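Long-range contact in HTH-type transcriptional regulator mcbR (Escherichia coli UMEA 3718-1, PDB 4P9F), which represses expression of McbA by binding to its promoter region, preventing colanic acid overproduction and mucoidy, and is important for biofilm formation: residues A[117-126]-A[163-173]. Numbering follows the deposited sequence.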
ATOM      1  N   GLN A 117     -18.931 -13.472 -18.922  1.00 45.40           N
ATOM      2  CA  GLN A 117     -18.490 -13.126 -20.276  1.00 49.04           C
ATOM      3  C   GLN A 117     -19.516 -13.554 -21.348  1.00 55.57           C
ATOM      4  O   GLN A 117     -19.725 -12.851 -22.346  1.00 47.39           O
ATOM      5  CB  GLN A 117     -17.111 -13.742 -20.558  1.00 44.32           C
ATOM      6  CG  GLN A 117     -16.486 -13.308 -21.883  1.00 39.63           C
ATOM      7  CD  GLN A 117     -16.987 -14.147 -23.060  1.00 50.35           C
ATOM      8  OE1 GLN A 117     -17.343 -15.313 -22.891  1.00 59.07           O
ATOM      9  NE2 GLN A 117     -17.049 -13.546 -24.242  1.00 51.41           N
ATOM     10  N   GLU A 118     -20.162 -14.698 -21.129  1.00 61.63           N
ATOM     11  CA  GLU A 118     -21.159 -15.206 -22.072  1.00 60.85           C
ATOM     12  C   GLU A 118     -22.419 -14.349 -22.044  1.00 58.73           C
ATOM     13  O   GLU A 118     -23.028 -14.083 -23.080  1.00 59.62           O
ATOM     14  CB  GLU A 118     -21.504 -16.663 -21.750  1.00 57.87           C
ATOM     15  N   LYS A 119     -22.784 -13.902 -20.848  1.00 55.85           N
ATOM     16  CA  LYS A 119     -23.934 -13.036 -20.653  1.00 61.32           C
ATOM     17  C   LYS A 119     -23.629 -11.611 -21.116  1.00 62.34           C
ATOM     18  O   LYS A 119     -24.541 -10.811 -21.319  1.00 53.39           O
ATOM     19  CB  LYS A 119     -24.340 -13.035 -19.174  1.00 65.95           C
ATOM     20  CG  LYS A 119     -24.935 -14.356 -18.686  1.00 69.99           C
ATOM     21  CD  LYS A 119     -25.051 -14.403 -17.160  1.00 66.48           C
ATOM     22  CE  LYS A 119     -25.761 -13.196 -16.591  1.00 68.38           C
ATOM     23  NZ  LYS A 119     -25.713 -13.181 -15.096  1.00 68.74           N
ATOM     24  N   GLY A 120     -22.344 -11.292 -21.273  1.00 57.58           N
ATOM     25  CA  GLY A 120     -21.940  -9.954 -21.671  1.00 52.75           C
ATOM     26  C   GLY A 120     -22.039  -8.943 -20.536  1.00 54.12           C
ATOM     27  O   GLY A 120     -22.211  -7.742 -20.771  1.00 53.15           O
ATOM     28  N   ASP A 121     -21.942  -9.431 -19.303  1.00 49.54           N
ATOM     29  CA  ASP A 121     -22.034  -8.583 -18.118  1.00 46.16           C
ATOM     30  C   ASP A 121     -20.660  -8.046 -17.699  1.00 45.06           C
ATOM     31  O   ASP A 121     -19.903  -8.712 -16.987  1.00 43.98           O
ATOM     32  CB  ASP A 121     -22.678  -9.364 -16.972  1.00 46.21           C
ATOM     33  CG  ASP A 121     -23.132  -8.473 -15.840  1.00 49.44           C
ATOM     34  OD1 ASP A 121     -22.606  -7.346 -15.705  1.00 48.15           O
ATOM     35  OD2 ASP A 121     -24.034  -8.897 -15.089  1.00 60.87           O
HETATM   36  N   MSE A 122     -20.338  -6.834 -18.134  1.00 39.62           N
HETATM   37  CA  MSE A 122     -18.981  -6.346 -17.968  1.00 40.20           C
HETATM   38  C   MSE A 122     -18.655  -6.142 -16.498  1.00 41.58           C
HETATM   39  O   MSE A 122     -17.548  -6.435 -16.067  1.00 40.23           O
HETATM   40  CB  MSE A 122     -18.757  -5.047 -18.738  1.00 35.19           C
HETATM   41  CG  MSE A 122     -17.357  -4.453 -18.494  1.00 32.37           C
HETATM   42 SE   MSE A 122     -15.926  -5.585 -19.168  0.64 43.91          SE
HETATM   43  CE  MSE A 122     -16.078  -5.122 -21.043  1.00 35.62           C
ATOM     44  N   GLU A 123     -19.618  -5.647 -15.726  1.00 40.30           N
ATOM     45  CA  GLU A 123     -19.369  -5.396 -14.307  1.00 40.09           C
ATOM     46  C   GLU A 123     -19.054  -6.690 -13.543  1.00 32.81           C
ATOM     47  O   GLU A 123     -18.134  -6.733 -12.727  1.00 34.88           O
ATOM     48  CB  GLU A 123     -20.556  -4.675 -13.675  1.00 39.16           C
ATOM     49  CG  GLU A 123     -20.320  -4.376 -12.212  1.00 41.51           C
ATOM     50  CD  GLU A 123     -21.520  -3.708 -11.562  1.00 55.51           C
ATOM     51  OE1 GLU A 123     -22.499  -3.428 -12.283  1.00 63.35           O
ATOM     52  OE2 GLU A 123     -21.489  -3.485 -10.334  1.00 60.43           O
ATOM     53  N   GLN A 124     -19.806  -7.739 -13.845  1.00 35.24           N
ATOM     54  CA  GLN A 124     -19.612  -9.048 -13.239  1.00 34.17           C
ATOM     55  C   GLN A 124     -18.289  -9.680 -13.660  1.00 33.39           C
ATOM     56  O   GLN A 124     -17.624 -10.320 -12.854  1.00 39.94           O
ATOM     57  CB  GLN A 124     -20.783  -9.956 -13.614  1.00 36.18           C
ATOM     58  CG  GLN A 124     -21.871  -9.967 -12.568  1.00 54.19           C
ATOM     59  CD  GLN A 124     -21.394 -10.562 -11.250  1.00 65.29           C
ATOM     60  OE1 GLN A 124     -20.911  -9.849 -10.355  1.00 60.91           O
ATOM     61  NE2 GLN A 124     -21.539 -11.882 -11.121  1.00 69.70           N
ATOM     62  N   ILE A 125     -17.894  -9.481 -14.913  1.00 32.94           N
ATOM     63  CA  ILE A 125     -16.575  -9.912 -15.375  1.00 34.16           C
ATOM     64  C   ILE A 125     -15.468  -9.261 -14.535  1.00 38.15           C
ATOM     65  O   ILE A 125     -14.531  -9.910 -14.055  1.00 36.37           O
ATOM     66  CB  ILE A 125     -16.340  -9.540 -16.855  1.00 37.53           C
ATOM     67  CG1 ILE A 125     -17.279 -10.329 -17.772  1.00 43.25           C
ATOM     68  CG2 ILE A 125     -14.861  -9.753 -17.243  1.00 29.22           C
ATOM     69  CD1 ILE A 125     -17.150  -9.947 -19.216  1.00 41.05           C
ATOM     70  N   ILE A 126     -15.580  -7.953 -14.377  1.00 32.36           N
ATOM     71  CA  ILE A 126     -14.596  -7.227 -13.601  1.00 33.06           C
ATOM     72  C   ILE A 126     -14.620  -7.686 -12.144  1.00 32.75           C
ATOM     73  O   ILE A 126     -13.577  -8.001 -11.568  1.00 30.76           O
ATOM     74  CB  ILE A 126     -14.851  -5.721 -13.702  1.00 39.38           C
ATOM     75  CG1 ILE A 126     -14.600  -5.272 -15.150  1.00 36.84           C
ATOM     76  CG2 ILE A 126     -13.946  -4.963 -12.757  1.00 35.47           C
ATOM     77  CD1 ILE A 126     -14.948  -3.819 -15.427  1.00 37.14           C
ATOM     78  N   LEU A 163     -13.719   0.516 -19.864  1.00 36.95           N
ATOM     79  CA  LEU A 163     -14.201  -0.811 -20.255  1.00 37.80           C
ATOM     80  C   LEU A 163     -15.701  -0.872 -20.553  1.00 42.73           C
ATOM     81  O   LEU A 163     -16.130  -1.567 -21.483  1.00 43.05           O
ATOM     82  CB  LEU A 163     -13.870  -1.832 -19.160  1.00 42.69           C
ATOM     83  CG  LEU A 163     -12.378  -2.004 -18.860  1.00 41.47           C
ATOM     84  CD1 LEU A 163     -12.142  -2.991 -17.716  1.00 36.71           C
ATOM     85  CD2 LEU A 163     -11.646  -2.443 -20.121  1.00 43.45           C
ATOM     86  N   TYR A 164     -16.494  -0.143 -19.776  1.00 39.04           N
ATOM     87  CA  TYR A 164     -17.932  -0.220 -19.925  1.00 42.68           C
ATOM     88  C   TYR A 164     -18.387   0.404 -21.231  1.00 51.45           C
ATOM     89  O   TYR A 164     -19.297  -0.101 -21.881  1.00 54.20           O
ATOM     90  CB  TYR A 164     -18.627   0.460 -18.740  1.00 40.09           C
ATOM     91  CG  TYR A 164     -18.403  -0.269 -17.435  1.00 41.26           C
ATOM     92  CD1 TYR A 164     -19.184  -1.363 -17.095  1.00 41.54           C
ATOM     93  CD2 TYR A 164     -17.404   0.130 -16.550  1.00 41.62           C
ATOM     94  CE1 TYR A 164     -18.990  -2.038 -15.925  1.00 40.82           C
ATOM     95  CE2 TYR A 164     -17.196  -0.546 -15.354  1.00 36.81           C
ATOM     96  CZ  TYR A 164     -17.997  -1.634 -15.052  1.00 42.46           C
ATOM     97  OH  TYR A 164     -17.833  -2.327 -13.875  1.00 34.66           O
ATOM     98  N   GLU A 165     -17.687   1.445 -21.655  1.00 52.78           N
ATOM     99  CA  GLU A 165     -18.114   2.222 -22.806  1.00 63.03           C
ATOM    100  C   GLU A 165     -17.580   1.648 -24.108  1.00 51.71           C
ATOM    101  O   GLU A 165     -18.278   1.637 -25.125  1.00 59.01           O
ATOM    102  CB  GLU A 165     -17.670   3.680 -22.658  1.00 73.41           C
ATOM    103  N   ALA A 166     -16.361   1.125 -24.076  1.00 41.56           N
ATOM    104  CA  ALA A 166     -15.679   0.834 -25.326  1.00 45.35           C
ATOM    105  C   ALA A 166     -15.399  -0.636 -25.611  1.00 49.62           C
ATOM    106  O   ALA A 166     -15.207  -1.009 -26.767  1.00 54.23           O
ATOM    107  CB  ALA A 166     -14.359   1.595 -25.354  1.00 43.66           C
ATOM    108  N   ILE A 167     -15.387  -1.475 -24.587  1.00 46.49           N
ATOM    109  CA  ILE A 167     -14.974  -2.862 -24.792  1.00 44.13           C
ATOM    110  C   ILE A 167     -16.152  -3.811 -24.919  1.00 50.39           C
ATOM    111  O   ILE A 167     -17.020  -3.857 -24.044  1.00 54.84           O
ATOM    112  CB  ILE A 167     -14.055  -3.347 -23.664  1.00 42.47           C
ATOM    113  CG1 ILE A 167     -12.834  -2.437 -23.559  1.00 40.29           C
ATOM    114  CG2 ILE A 167     -13.646  -4.797 -23.890  1.00 45.11           C
ATOM    115  CD1 ILE A 167     -12.050  -2.306 -24.836  1.00 40.85           C
ATOM    116  N   ASN A 168     -16.190  -4.546 -26.024  1.00 44.26           N
ATOM    117  CA  ASN A 168     -17.186  -5.588 -26.213  1.00 49.64           C
ATOM    118  C   ASN A 168     -16.763  -6.867 -25.490  1.00 50.64           C
ATOM    119  O   ASN A 168     -15.741  -7.463 -25.829  1.00 51.19           O
ATOM    120  CB  ASN A 168     -17.390  -5.848 -27.710  1.00 51.79           C
ATOM    121  CG  ASN A 168     -18.357  -6.984 -27.989  1.00 64.20           C
ATOM    122  OD1 ASN A 168     -19.215  -7.310 -27.168  1.00 64.64           O
ATOM    123  ND2 ASN A 168     -18.240  -7.576 -29.172  1.00 67.44           N
ATOM    124  N   PRO A 169     -17.549  -7.286 -24.483  1.00 51.84           N
ATOM    125  CA  PRO A 169     -17.234  -8.460 -23.661  1.00 51.60           C
ATOM    126  C   PRO A 169     -17.070  -9.739 -24.477  1.00 59.74           C
ATOM    127  O   PRO A 169     -16.453 -10.680 -23.989  1.00 60.57           O
ATOM    128  CB  PRO A 169     -18.444  -8.573 -22.732  1.00 52.70           C
ATOM    129  CG  PRO A 169     -18.994  -7.195 -22.658  1.00 52.03           C
ATOM    130  CD  PRO A 169     -18.781  -6.617 -24.028  1.00 52.80           C
ATOM    131  N   ALA A 170     -17.608  -9.759 -25.697  1.00 62.08           N
ATOM    132  CA  ALA A 170     -17.473 -10.902 -26.592  1.00 65.71           C
ATOM    133  C   ALA A 170     -16.027 -11.074 -27.054  1.00 67.49           C
ATOM    134  O   ALA A 170     -15.600 -12.179 -27.393  1.00 68.72           O
ATOM    135  CB  ALA A 170     -18.386 -10.746 -27.786  1.00 68.38           C
ATOM    136  N   GLU A 171     -15.284  -9.971 -27.079  1.00 67.74           N
ATOM    137  CA  GLU A 171     -13.885  -9.988 -27.505  1.00 69.86           C
ATOM    138  C   GLU A 171     -12.954 -10.398 -26.367  1.00 63.31           C
ATOM    139  O   GLU A 171     -11.731 -10.344 -26.503  1.00 65.06           O
ATOM    140  CB  GLU A 171     -13.479  -8.613 -28.040  1.00 71.71           C
ATOM    141  N   LEU A 172     -13.531 -10.787 -25.237  1.00 58.57           N
ATOM    142  CA  LEU A 172     -12.735 -11.203 -24.087  1.00 49.51           C
ATOM    143  C   LEU A 172     -12.781 -12.713 -23.871  1.00 46.89           C
ATOM    144  O   LEU A 172     -12.211 -13.223 -22.908  1.00 44.76           O
ATOM    145  CB  LEU A 172     -13.232 -10.493 -22.830  1.00 47.50           C
ATOM    146  CG  LEU A 172     -13.264  -8.961 -22.824  1.00 48.52           C
ATOM    147  CD1 LEU A 172     -13.793  -8.450 -21.490  1.00 41.82           C
ATOM    148  CD2 LEU A 172     -11.878  -8.394 -23.096  1.00 45.37           C
ATOM    149  N   ARG A 173     -13.379 -13.424 -24.824  1.00 49.27           N
ATOM    150  CA  ARG A 173     -13.634 -14.854 -24.681  1.00 57.25           C
ATOM    151  C   ARG A 173     -12.360 -15.635 -24.385  1.00 61.08           C
ATOM    152  O   ARG A 173     -12.310 -16.415 -23.433  1.00 59.36           O
ATOM    153  CB  ARG A 173     -14.309 -15.394 -25.943  1.00 60.81           C
ATOM    154  CG  ARG A 173     -14.589 -16.887 -25.922  1.00 64.34           C
ATOM    155  CD  ARG A 173     -15.453 -17.288 -24.743  1.00 67.13           C
ATOM    156  NE  ARG A 173     -15.812 -18.701 -24.794  1.00 74.09           N
ATOM    157  CZ  ARG A 173     -15.075 -19.677 -24.276  1.00 75.61           C
ATOM    158  NH1 ARG A 173     -13.932 -19.393 -23.664  1.00 71.19           N
ATOM    159  NH2 ARG A 173     -15.481 -20.938 -24.370  1.00 78.74           N
TER
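Selenomethionine Met122 drops its methyl CE among Leu163, Ile167, Pro169 and Leu172, where the helical hairpin 100-119/122-138 of the FCD domain meets the end of helix 161-166 and the loop after it. This is the tight part. With CG anti to the backbone N (chi1 176°) and two further bends, the chain curls so that CE lies 3.4 Å from Ile167 O and 3.9 Å from Pro169 CG. Its CG meanwhile makes an off-centre CH-pi contact with the Tyr164 ring, 4.2 Å from the centroid. Ile126 CD1 wedges between Leu163 CD1 (3.7 Å) and the phenol end of Tyr164, whose hydroxyl is hydrogen-bonded to Ile20 O. Helix 100-119 ends in a Schellman motif with Gly120, of positive phi, as its C-prime residue, and Pro169 packs against it, CG 3.8 Å from Gly120 O. The solvent side is looser and more polar. Gln117 NE2 donates to Pro169 O at 2.9 Å, with an N-H...O angle of 162°, from the carbonyl face opposite Leu172 N. An alanine in place of Gln117 would probably cost Pro169 O this side-chain donor. The exposed Arg173 crosses Gln117 at about a right angle, its CD 3.3 Å from Gln117 OE1.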